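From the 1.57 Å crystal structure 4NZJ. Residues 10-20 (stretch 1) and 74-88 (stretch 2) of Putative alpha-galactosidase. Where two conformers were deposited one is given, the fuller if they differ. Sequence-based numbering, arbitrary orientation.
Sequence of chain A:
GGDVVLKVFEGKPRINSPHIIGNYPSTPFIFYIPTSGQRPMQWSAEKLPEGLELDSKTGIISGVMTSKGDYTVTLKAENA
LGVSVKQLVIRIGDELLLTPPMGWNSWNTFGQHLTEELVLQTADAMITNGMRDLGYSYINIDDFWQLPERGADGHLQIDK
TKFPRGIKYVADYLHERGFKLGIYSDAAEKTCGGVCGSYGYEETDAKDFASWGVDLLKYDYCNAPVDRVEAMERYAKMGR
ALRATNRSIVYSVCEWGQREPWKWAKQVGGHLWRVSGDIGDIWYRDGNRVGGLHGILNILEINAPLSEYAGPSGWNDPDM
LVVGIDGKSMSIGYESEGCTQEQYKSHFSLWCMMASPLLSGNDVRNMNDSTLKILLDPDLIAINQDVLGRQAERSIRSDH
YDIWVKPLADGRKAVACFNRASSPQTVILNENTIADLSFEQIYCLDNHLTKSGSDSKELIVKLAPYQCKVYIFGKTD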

ATOM      1  N   GLU A  10     -14.054 -18.661   2.462  1.00 32.96           N
ATOM      2  CA  GLU A  10     -15.127 -19.550   2.021  1.00 35.76           C
ATOM      3  C   GLU A  10     -15.269 -19.529   0.508  1.00 33.95           C
ATOM      4  O   GLU A  10     -14.872 -18.570  -0.152  1.00 32.49           O
ATOM      5  CB  GLU A  10     -16.451 -19.198   2.704  1.00 41.43           C
ATOM      6  CG  GLU A  10     -17.055 -17.868   2.292  1.00 45.35           C
ATOM      7  CD  GLU A  10     -18.479 -17.684   2.798  1.00 50.74           C
ATOM      8  OE1 GLU A  10     -19.270 -18.652   2.757  1.00 58.78           O
ATOM      9  OE2 GLU A  10     -18.812 -16.559   3.226  1.00 52.09           O
ATOM     10  N   GLY A  11     -15.835 -20.605  -0.030  1.00 34.35           N
ATOM     11  CA  GLY A  11     -16.082 -20.713  -1.458  1.00 34.28           C
ATOM     12  C   GLY A  11     -14.902 -21.254  -2.238  1.00 33.92           C
ATOM     13  O   GLY A  11     -13.875 -21.645  -1.668  1.00 33.15           O
ATOM     14  N   LYS A  12     -15.063 -21.281  -3.556  1.00 35.28           N
ATOM     15  CA  LYS A  12     -14.014 -21.728  -4.458  1.00 36.72           C
ATOM     16  C   LYS A  12     -12.866 -20.723  -4.443  1.00 32.62           C
ATOM     17  O   LYS A  12     -13.056 -19.571  -4.037  1.00 30.37           O
ATOM     18  CB  LYS A  12     -14.561 -21.910  -5.879  1.00 42.28           C
ATOM     19  CG  LYS A  12     -14.982 -20.628  -6.587  1.00 46.04           C
ATOM     20  CD  LYS A  12     -15.478 -20.918  -7.998  1.00 52.21           C
ATOM     21  CE  LYS A  12     -14.324 -21.138  -8.970  1.00 54.84           C
ATOM     22  NZ  LYS A  12     -14.762 -21.832 -10.213  1.00 60.35           N
ATOM     23  N   PRO A  13     -11.671 -21.149  -4.885  1.00 30.62           N
ATOM     24  CA  PRO A  13     -10.530 -20.239  -4.819  1.00 28.56           C
ATOM     25  C   PRO A  13     -10.736 -19.001  -5.677  1.00 28.25           C
ATOM     26  O   PRO A  13     -11.417 -19.063  -6.700  1.00 29.25           O
ATOM     27  CB  PRO A  13      -9.369 -21.075  -5.373  1.00 28.68           C
ATOM     28  CG  PRO A  13      -9.822 -22.487  -5.287  1.00 29.93           C
ATOM     29  CD  PRO A  13     -11.301 -22.435  -5.496  1.00 31.48           C
ATOM     30  N   ARG A  14     -10.172 -17.884  -5.235  1.00 26.94           N
ATOM     31  CA  ARG A  14     -10.139 -16.657  -6.018  1.00 27.65           C
ATOM     32  C   ARG A  14      -8.743 -16.079  -5.837  1.00 26.37           C
ATOM     33  O   ARG A  14      -8.403 -15.609  -4.751  1.00 26.34           O
ATOM     34  CB  ARG A  14     -11.225 -15.670  -5.548  1.00 29.61           C
ATOM     35  CG  ARG A  14     -12.604 -16.315  -5.435  1.00 34.07           C
ATOM     36  CD  ARG A  14     -13.706 -15.380  -4.961  1.00 36.69           C
ATOM     37  NE  ARG A  14     -13.640 -15.013  -3.543  1.00 37.56           N
ATOM     38  CZ  ARG A  14     -13.905 -15.819  -2.510  1.00 38.43           C
ATOM     39  NH1 ARG A  14     -14.221 -17.098  -2.684  1.00 40.25           N
ATOM     40  NH2 ARG A  14     -13.827 -15.336  -1.274  1.00 39.73           N
ATOM     41  N   ILE A  15      -7.922 -16.159  -6.882  1.00 26.48           N
ATOM     42  CA  ILE A  15      -6.579 -15.582  -6.839  1.00 24.90           C
ATOM     43  C   ILE A  15      -6.716 -14.072  -7.007  1.00 23.86           C
ATOM     44  O   ILE A  15      -7.242 -13.594  -8.017  1.00 25.14           O
ATOM     45  CB  ILE A  15      -5.648 -16.159  -7.924  1.00 25.99           C
ATOM     46  CG1 ILE A  15      -5.433 -17.656  -7.683  1.00 27.62           C
ATOM     47  CG2 ILE A  15      -4.311 -15.421  -7.938  1.00 24.77           C
ATOM     48  CD1 ILE A  15      -4.744 -18.383  -8.823  1.00 29.40           C
ATOM     49  N   ASN A  16      -6.254 -13.342  -5.999  1.00 22.55           N
ATOM     50  CA  ASN A  16      -6.454 -11.900  -5.923  1.00 23.86           C
ATOM     51  C   ASN A  16      -5.254 -11.106  -6.431  1.00 25.86           C
ATOM     52  O   ASN A  16      -4.195 -11.670  -6.721  1.00 25.80           O
ATOM     53  CB  ASN A  16      -6.794 -11.507  -4.479  1.00 21.90           C
ATOM     54  CG  ASN A  16      -8.060 -12.184  -3.973  1.00 22.20           C
ATOM     55  OD1 ASN A  16      -9.076 -12.211  -4.668  1.00 23.18           O
ATOM     56  ND2 ASN A  16      -8.009 -12.730  -2.758  1.00 21.85           N
ATOM     57  N   SER A  17      -5.450  -9.791  -6.547  1.00 27.37           N
ATOM     58  CA  SER A  17      -4.394  -8.853  -6.923  1.00 27.74           C
ATOM     59  C   SER A  17      -3.296  -8.813  -5.856  1.00 29.43           C
ATOM     60  O   SER A  17      -3.561  -9.117  -4.689  1.00 30.25           O
ATOM     61  CB  SER A  17      -4.991  -7.452  -7.114  1.00 28.40           C
ATOM     62  OG  SER A  17      -5.968  -7.462  -8.144  1.00 29.98           O
ATOM     63  N   PRO A  18      -2.067  -8.400  -6.234  1.00 28.05           N
ATOM     64  CA  PRO A  18      -1.628  -7.890  -7.544  1.00 28.47           C
ATOM     65  C   PRO A  18      -1.412  -8.978  -8.577  1.00 27.07           C
ATOM     66  O   PRO A  18      -1.078 -10.102  -8.220  1.00 27.97           O
ATOM     67  CB  PRO A  18      -0.287  -7.224  -7.229  1.00 27.80           C
ATOM     68  CG  PRO A  18       0.227  -7.963  -6.041  1.00 28.50           C
ATOM     69  CD  PRO A  18      -0.983  -8.343  -5.236  1.00 28.66           C
ATOM     70  N   HIS A  19      -1.574  -8.626  -9.852  1.00 26.44           N
ATOM     71  CA  HIS A  19      -1.318  -9.543 -10.963  1.00 27.68           C
ATOM     72  C   HIS A  19      -0.036  -9.184 -11.730  1.00 28.54           C
ATOM     73  O   HIS A  19       0.210  -9.688 -12.830  1.00 27.13           O
ATOM     74  CB  HIS A  19      -2.517  -9.545 -11.917  1.00 30.91           C
ATOM     75  CG  HIS A  19      -3.819  -9.867 -11.247  1.00 33.04           C
ATOM     76  ND1 HIS A  19      -4.083 -11.098 -10.683  1.00 36.50           N
ATOM     77  CD2 HIS A  19      -4.933  -9.120 -11.058  1.00 34.20           C
ATOM     78  CE1 HIS A  19      -5.301 -11.092 -10.169  1.00 37.17           C
ATOM     79  NE2 HIS A  19      -5.837  -9.904 -10.382  1.00 36.57           N
ATOM     80  N   ILE A  20       0.774  -8.305 -11.143  1.00 27.62           N
ATOM     81  CA  ILE A  20       2.090  -7.969 -11.687  1.00 27.15           C
ATOM     82  C   ILE A  20       3.003  -7.685 -10.508  1.00 26.65           C
ATOM     83  O   ILE A  20       2.560  -7.140  -9.498  1.00 26.29           O
ATOM     84  CB  ILE A  20       2.039  -6.765 -12.652  1.00 28.56           C
ATOM     85  CG1 ILE A  20       3.386  -6.593 -13.357  1.00 29.30           C
ATOM     86  CG2 ILE A  20       1.644  -5.481 -11.923  1.00 27.52           C
ATOM     87  CD1 ILE A  20       3.374  -5.546 -14.445  1.00 31.82           C
ATOM     88  N   THR A  74       1.232 -18.746 -15.395  1.00 31.28           N
ATOM     89  CA  THR A  74      -0.164 -19.092 -15.153  1.00 31.91           C
ATOM     90  C   THR A  74      -0.278 -19.780 -13.796  1.00 31.31           C
ATOM     91  O   THR A  74       0.267 -20.863 -13.598  1.00 32.56           O
ATOM     92  CB  THR A  74      -0.723 -19.984 -16.270  1.00 34.81           C
ATOM     93  OG1 THR A  74      -0.575 -19.307 -17.521  1.00 35.50           O
ATOM     94  CG2 THR A  74      -2.200 -20.291 -16.036  1.00 36.24           C
ATOM     95  N   LEU A  75      -0.969 -19.128 -12.864  1.00 29.66           N
ATOM     96  CA  LEU A  75      -1.142 -19.646 -11.512  1.00 29.27           C
ATOM     97  C   LEU A  75      -2.467 -20.364 -11.389  1.00 29.93           C
ATOM     98  O   LEU A  75      -3.457 -19.962 -11.997  1.00 29.37           O
ATOM     99  CB  LEU A  75      -1.111 -18.515 -10.491  1.00 28.40           C
ATOM    100  CG  LEU A  75       0.103 -17.592 -10.517  1.00 28.08           C
ATOM    101  CD1 LEU A  75      -0.084 -16.453  -9.531  1.00 28.16           C
ATOM    102  CD2 LEU A  75       1.369 -18.378 -10.224  1.00 28.80           C
ATOM    103  N   LYS A  76      -2.483 -21.408 -10.570  1.00 29.95           N
ATOM    104  CA  LYS A  76      -3.687 -22.175 -10.305  1.00 31.31           C
ATOM    105  C   LYS A  76      -3.805 -22.434  -8.805  1.00 30.74           C
ATOM    106  O   LYS A  76      -2.836 -22.824  -8.160  1.00 32.29           O
ATOM    107  CB  LYS A  76      -3.641 -23.497 -11.070  1.00 34.52           C
ATOM    108  CG  LYS A  76      -4.912 -24.318 -10.996  1.00 38.08           C
ATOM    109  CD  LYS A  76      -4.776 -25.572 -11.844  1.00 42.05           C
ATOM    110  CE  LYS A  76      -6.051 -26.397 -11.830  1.00 46.54           C
ATOM    111  NZ  LYS A  76      -5.832 -27.766 -12.378  1.00 51.29           N
ATOM    112  N   ALA A  77      -4.990 -22.183  -8.259  1.00 29.46           N
ATOM    113  CA  ALA A  77      -5.300 -22.503  -6.874  1.00 28.47           C
ATOM    114  C   ALA A  77      -6.484 -23.445  -6.891  1.00 29.55           C
ATOM    115  O   ALA A  77      -7.430 -23.218  -7.645  1.00 30.26           O
ATOM    116  CB  ALA A  77      -5.638 -21.240  -6.103  1.00 27.37           C
ATOM    117  N   GLU A  78      -6.420 -24.498  -6.073  1.00 30.45           N
ATOM    118  CA  GLU A  78      -7.451 -25.536  -6.024  0.50 32.24           C
ATOM    119  C   GLU A  78      -7.852 -25.842  -4.585  1.00 31.27           C
ATOM    120  O   GLU A  78      -6.988 -26.001  -3.724  1.00 30.45           O
ATOM    121  CB  GLU A  78      -6.931 -26.840  -6.639  0.50 35.06           C
ATOM    122  CG  GLU A  78      -6.362 -26.733  -8.042  0.50 37.29           C
ATOM    123  CD  GLU A  78      -5.724 -28.034  -8.503  0.50 40.38           C
ATOM    124  OE1 GLU A  78      -4.682 -28.430  -7.933  0.50 40.60           O
ATOM    125  OE2 GLU A  78      -6.267 -28.666  -9.434  0.50 43.78           O
ATOM    126  N   ASN A  79      -9.153 -25.945  -4.334  1.00 32.07           N
ATOM    127  CA  ASN A  79      -9.662 -26.476  -3.071  1.00 32.26           C
ATOM    128  C   ASN A  79     -10.810 -27.454  -3.358  1.00 35.10           C
ATOM    129  O   ASN A  79     -11.080 -27.777  -4.521  1.00 35.07           O
ATOM    130  CB  ASN A  79     -10.062 -25.351  -2.097  1.00 31.07           C
ATOM    131  CG  ASN A  79     -11.269 -24.550  -2.560  1.00 31.19           C
ATOM    132  OD1 ASN A  79     -12.025 -24.975  -3.431  1.00 32.82           O
ATOM    133  ND2 ASN A  79     -11.459 -23.376  -1.959  1.00 30.69           N
ATOM    134  N   ALA A  80     -11.480 -27.923  -2.309  1.00 35.44           N
ATOM    135  CA  ALA A  80     -12.575 -28.888  -2.452  1.00 38.38           C
ATOM    136  C   ALA A  80     -13.738 -28.393  -3.327  1.00 38.36           C
ATOM    137  O   ALA A  80     -14.474 -29.206  -3.890  1.00 39.02           O
ATOM    138  CB  ALA A  80     -13.092 -29.294  -1.078  1.00 39.56           C
ATOM    139  N   LEU A  81     -13.899 -27.074  -3.440  1.00 38.10           N
ATOM    140  CA  LEU A  81     -15.038 -26.483  -4.146  1.00 39.34           C
ATOM    141  C   LEU A  81     -14.748 -26.023  -5.577  1.00 40.69           C
ATOM    142  O   LEU A  81     -15.684 -25.713  -6.314  1.00 44.08           O
ATOM    143  CB  LEU A  81     -15.607 -25.313  -3.339  1.00 39.25           C
ATOM    144  CG  LEU A  81     -16.079 -25.650  -1.920  1.00 41.20           C
ATOM    145  CD1 LEU A  81     -16.594 -24.400  -1.226  1.00 41.42           C
ATOM    146  CD2 LEU A  81     -17.147 -26.733  -1.931  1.00 44.31           C
ATOM    147  N   GLY A  82     -13.481 -25.972  -5.982  1.00 38.05           N
ATOM    148  CA  GLY A  82     -13.154 -25.587  -7.359  1.00 38.55           C
ATOM    149  C   GLY A  82     -11.742 -25.075  -7.574  1.00 37.84           C
ATOM    150  O   GLY A  82     -10.851 -25.322  -6.756  1.00 35.37           O
ATOM    151  N   VAL A  83     -11.552 -24.358  -8.684  1.00 38.99           N
ATOM    152  CA  VAL A  83     -10.240 -23.852  -9.084  1.00 39.38           C
ATOM    153  C   VAL A  83     -10.296 -22.396  -9.544  1.00 38.56           C
ATOM    154  O   VAL A  83     -11.328 -21.921 -10.028  1.00 38.97           O
ATOM    155  CB  VAL A  83      -9.615 -24.703 -10.218  1.00 42.26           C
ATOM    156  CG1 VAL A  83      -9.600 -26.177  -9.840  1.00 43.91           C
ATOM    157  CG2 VAL A  83     -10.351 -24.493 -11.537  1.00 45.46           C
ATOM    158  N   SER A  84      -9.176 -21.699  -9.377  1.00 35.97           N
ATOM    159  CA  SER A  84      -8.989 -20.354  -9.900  1.00 35.61           C
ATOM    160  C   SER A  84      -7.699 -20.380 -10.704  1.00 35.86           C
ATOM    161  O   SER A  84      -6.682 -20.879 -10.219  1.00 33.44           O
ATOM    162  CB  SER A  84      -8.876 -19.339  -8.756  1.00 35.21           C
ATOM    163  OG  SER A  84      -8.591 -18.022  -9.221  1.00 34.83           O
ATOM    164  N   VAL A  85      -7.752 -19.865 -11.929  1.00 35.44           N
ATOM    165  CA  VAL A  85      -6.574 -19.752 -12.784  1.00 35.31           C
ATOM    166  C   VAL A  85      -6.388 -18.285 -13.135  1.00 34.70           C
ATOM    167  O   VAL A  85      -7.327 -17.632 -13.584  1.00 35.60           O
ATOM    168  CB  VAL A  85      -6.715 -20.589 -14.070  1.00 38.62           C
ATOM    169  CG1 VAL A  85      -5.510 -20.389 -14.980  1.00 39.12           C
ATOM    170  CG2 VAL A  85      -6.885 -22.061 -13.723  1.00 39.86           C
ATOM    171  N   LYS A  86      -5.181 -17.772 -12.922  1.00 32.84           N
ATOM    172  CA  LYS A  86      -4.897 -16.359 -13.132  1.00 34.42           C
ATOM    173  C   LYS A  86      -3.477 -16.186 -13.647  1.00 33.22           C
ATOM    174  O   LYS A  86      -2.569 -16.900 -13.218  1.00 30.79           O
ATOM    175  CB  LYS A  86      -5.045 -15.600 -11.808  1.00 36.99           C
ATOM    176  CG  LYS A  86      -5.961 -14.393 -11.863  1.00 43.63           C
ATOM    177  CD  LYS A  86      -7.412 -14.822 -12.000  1.00 45.65           C
ATOM    178  CE  LYS A  86      -8.365 -13.663 -11.770  1.00 49.94           C
ATOM    179  NZ  LYS A  86      -9.777 -14.056 -12.035  1.00 52.67           N
ATOM    180  N   GLN A  87      -3.287 -15.222 -14.542  1.00 32.92           N
ATOM    181  CA  GLN A  87      -1.956 -14.868 -15.019  1.00 33.95           C
ATOM    182  C   GLN A  87      -1.251 -13.996 -13.982  1.00 30.40           C
ATOM    183  O   GLN A  87      -1.882 -13.185 -13.299  1.00 29.28           O
ATOM    184  CB  GLN A  87      -2.027 -14.104 -16.349  1.00 38.66           C
ATOM    185  CG  GLN A  87      -2.803 -14.789 -17.466  1.00 44.74           C
ATOM    186  CD  GLN A  87      -2.075 -15.975 -18.062  1.00 50.25           C
ATOM    187  OE1 GLN A  87      -1.966 -17.029 -17.435  1.00 54.48           O
ATOM    188  NE2 GLN A  87      -1.590 -15.819 -19.291  1.00 51.68           N
ATOM    189  N   LEU A  88       0.060 -14.172 -13.871  1.00 28.10           N
ATOM    190  CA  LEU A  88       0.916 -13.269 -13.105  1.00 26.82           C
ATOM    191  C   LEU A  88       2.084 -12.874 -13.995  1.00 27.07           C
ATOM    192  O   LEU A  88       2.745 -13.736 -14.572  1.00 28.10           O
ATOM    193  CB  LEU A  88       1.436 -13.945 -11.838  1.00 27.04           C
ATOM    194  CG  LEU A  88       2.495 -13.183 -11.030  1.00 26.35           C
ATOM    195  CD1 LEU A  88       1.909 -11.934 -10.385  1.00 26.55           C
ATOM    196  CD2 LEU A  88       3.122 -14.083  -9.978  1.00 26.41           C
TER
HETATM  197  O   HOH W   1     -13.807 -24.369 -10.540  1.00 45.66           O
HETATM  198  O   HOH W   2      -2.472 -13.203 -10.446  1.00 39.86           O

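The apolar centre of the contact is made by Ile-15 and Pro-13, both buried and both directing CA-to-CB toward the hairpin formed by stretch 2. Ile-15 (chi1 m, chi2 t) is extended enough for CD1 to come within 4.0 Å of Leu-75 CB, while its CG1 lies 3.9 Å from Ala-77 CB. Two residues earlier in the chain, Pro-13 CB packs 3.8 Å from the same Ala-77 CB. Ala-77 thus meets both residues with a single methyl group, and its small size is compatible with their close approach. Leu-75, Ala-77 and Asn-79 alternate with Lys-76 and Glu-78, whose CA-to-CB bonds point away; those two pair with each other in a salt bridge, Lys-76 NZ to Glu-78 OE2 at 3.1 Å. The paired strands are held in register by backbone hydrogen bonds such as Ala-77 N to Ser-84 O (2.9 Å) and its reciprocal, Ser-84 N to Ala-77 O (2.9 Å).

Ser-84 introduces a polar atom at the edge of this core. Its chi1 of 176° (t) places OG to accept a hydrogen bond from Ile-15 N (3.1 Å, N-H...O angle 164°), so a buried backbone amide is satisfied by a side chain. Pro-13, lacking an amide hydrogen, instead lays its ring against the hairpin, with CD 3.2 Å from Gly-82 O.

At the turn, Asn-79 (chi1 p) uses both ends of its amide. ND2 donates to Gly-11 O (3.0 Å, 150°), and OD1 accepts from Leu-81 N (2.8 Å), with a weak bond from Gly-82 N (3.1 Å, 128°). One side chain therefore braces the type I turn from Asn-79 to Gly-82 and ties it to stretch 1. Gly-82 has phi/psi of 158/-161, where a CB would be jammed against the preceding carbonyl O; an ideal CB would also lie only 3.3 Å from Lys-12 CB. Nearby, exposed Leu-81 sets CD1 3.7 Å from Gly-11 C.

The outer edges are bridged by water. Lys-12 NZ and Val-83 N both donate to water 1, at 2.7 and 2.9 Å respectively. At the other end, water 2 lies 2.7 Å from His-19 ND1 and donates to Gln-87 O (2.9 Å). His-19 CE1 also approaches Lys-86 CG at 3.8 Å, a contact with the aliphatic part of the lysine. Leu-88 closes this end: its CB points sideways, but chi1 t and chi2 p bring CD1 to 3.6 Å from His-19 C.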